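Local atomic coordinates of glycoside Hydrolase (Bacteroides plebeius, PDB entry 5T3B), a protein that is a family 50 glycoside hydrolase of a gut bacterium that probably hydrolyses glycosidic bonds in galactans such as agarose. Residues A[124-129]-A[438-443]. Sequence-based numbering, arbitrary orientation.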
# COMPACT_ATOMS: atom_id res chain seq x y z
N ARG A 124 -4.38 -6.39 6.58
CA ARG A 124 -4.40 -5.26 7.51
C ARG A 124 -3.00 -5.13 8.05
O ARG A 124 -2.58 -5.90 8.90
CB ARG A 124 -5.46 -5.49 8.58
CG ARG A 124 -6.89 -5.31 8.09
CD ARG A 124 -7.88 -6.23 8.78
NE ARG A 124 -7.57 -7.61 8.42
CZ ARG A 124 -7.72 -8.68 9.18
NH1 ARG A 124 -8.44 -8.62 10.29
NH2 ARG A 124 -7.14 -9.81 8.80
N GLY A 125 -2.25 -4.19 7.46
CA GLY A 125 -0.87 -4.03 7.76
C GLY A 125 -0.50 -2.69 8.38
O GLY A 125 -1.29 -1.76 8.40
N ILE A 126 0.73 -2.67 8.87
CA ILE A 126 1.35 -1.48 9.44
C ILE A 126 2.67 -1.23 8.71
O ILE A 126 3.47 -2.16 8.55
CB ILE A 126 1.59 -1.66 10.95
CG1 ILE A 126 0.32 -1.87 11.67
CG2 ILE A 126 2.43 -0.49 11.48
CD1 ILE A 126 -0.48 -0.68 11.84
N ALA A 127 2.87 -0.01 8.24
CA ALA A 127 4.10 0.34 7.54
C ALA A 127 5.23 0.73 8.51
O ALA A 127 4.99 1.20 9.64
CB ALA A 127 3.87 1.50 6.57
N SER A 128 6.46 0.60 8.05
CA SER A 128 7.61 1.14 8.77
C SER A 128 7.78 0.57 10.16
O SER A 128 8.04 1.29 11.11
CB SER A 128 7.60 2.66 8.80
OG SER A 128 7.41 3.18 7.52
N PHE A 129 7.66 -0.74 10.28
CA PHE A 129 7.83 -1.39 11.56
C PHE A 129 9.36 -1.54 11.78
O PHE A 129 10.05 -2.44 11.27
CB PHE A 129 7.16 -2.75 11.57
CG PHE A 129 7.25 -3.47 12.87
CD1 PHE A 129 6.68 -2.95 14.04
CD2 PHE A 129 7.94 -4.68 12.98
CE1 PHE A 129 6.79 -3.61 15.24
CE2 PHE A 129 8.07 -5.31 14.20
CZ PHE A 129 7.49 -4.75 15.32
N PHE A 438 -0.12 3.81 7.36
CA PHE A 438 1.17 4.43 7.41
C PHE A 438 1.16 5.41 8.55
O PHE A 438 0.48 6.44 8.45
CB PHE A 438 1.48 5.12 6.07
CG PHE A 438 2.83 5.75 5.98
CD1 PHE A 438 3.90 5.03 5.50
CD2 PHE A 438 3.08 7.03 6.43
CE1 PHE A 438 5.18 5.54 5.45
CE2 PHE A 438 4.34 7.57 6.34
CZ PHE A 438 5.38 6.84 5.85
N LYS A 439 1.80 5.12 9.71
CA LYS A 439 2.81 4.09 9.94
C LYS A 439 2.84 3.73 11.40
O LYS A 439 2.05 4.20 12.20
CB LYS A 439 4.17 4.52 9.38
CG LYS A 439 4.74 5.76 10.05
CD LYS A 439 6.12 6.11 9.47
CE LYS A 439 6.63 7.48 9.83
NZ LYS A 439 7.26 7.51 11.17
N TYR A 440 3.81 2.85 11.72
CA TYR A 440 3.94 2.34 13.08
C TYR A 440 4.10 3.46 14.13
O TYR A 440 3.29 3.55 15.03
CB TYR A 440 5.14 1.37 13.08
CG TYR A 440 5.55 0.80 14.40
CD1 TYR A 440 4.64 0.21 15.28
CD2 TYR A 440 6.88 0.82 14.77
CE1 TYR A 440 5.05 -0.29 16.49
CE2 TYR A 440 7.32 0.27 15.99
CZ TYR A 440 6.37 -0.26 16.83
OH TYR A 440 6.80 -0.75 18.05
N LEU A 441 5.16 4.27 13.98
CA LEU A 441 5.47 5.33 14.93
C LEU A 441 5.34 6.71 14.36
O LEU A 441 5.58 6.94 13.18
CB LEU A 441 6.95 5.24 15.42
CG LEU A 441 7.30 3.97 16.12
CD1 LEU A 441 8.76 3.84 16.36
CD2 LEU A 441 6.59 3.80 17.39
N ASP A 442 5.01 7.63 15.25
CA ASP A 442 5.18 9.04 14.92
C ASP A 442 6.61 9.34 14.50
O ASP A 442 7.56 8.70 14.98
CB ASP A 442 4.87 9.91 16.13
CG ASP A 442 3.43 10.12 16.44
OD1 ASP A 442 2.55 9.79 15.64
OD2 ASP A 442 3.24 10.68 17.56
N ASP A 443 6.78 10.34 13.63
CA ASP A 443 8.03 11.05 13.62
C ASP A 443 8.14 11.88 14.88
O ASP A 443 7.15 12.20 15.50
CB ASP A 443 8.15 11.96 12.38
CG ASP A 443 8.15 11.28 11.05
OD1 ASP A 443 8.42 10.09 10.97
OD2 ASP A 443 7.98 12.11 10.05
O HOH W 1 7.66 3.85 12.20
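Phe-129 and Tyr-440 meet in a T-shaped stack where the first and last strands of a (beta/alpha)8 barrel, 120-126 and 432-437, run side by side into their C-terminal loops. The Phe-129 edge points at the Tyr-440 face, with centroids 4.8 Å apart and planes at 65°; CD1 of Phe-129 sits over the middle of the tyrosine ring, while Leu-441 CD2 covers the opposite face nearer the rim. With CG of Tyr-440 anti to the backbone N (chi1 175°), the ring turns this face toward the Phe-129 edge, and its OH bonds to Trp-148 NE1. Beneath the rings the fit is tight: Ile-126 CG2 comes within 3.7 Å of Tyr-440 CB, Tyr-440 N donates to Ala-127 O over 2.9 Å, and a bridging water donates to Ser-128 O and accepts from Leu-441 N. Replacing Tyr-440 by an alanine is likely to open a gap beside Phe-129 and leave Trp-148 NE1 without its hydroxyl partner.

The other side is looser. Partly exposed Phe-438, near a bound ethanediol, touches Ala-127 CB through CD1 at 3.7 Å. The Phe-438–Lys-439 peptide is cis, recalling the non-proline cis bond after the last barrel strand in clan GH-A enzymes. Lys-439 CD brushes Ser-128 OG before the chain folds back on its own loop, where NZ bonds to Leu-441 O at 2.7 Å and makes a salt bridge to Asp-443 OD1 from above the carboxylate plane.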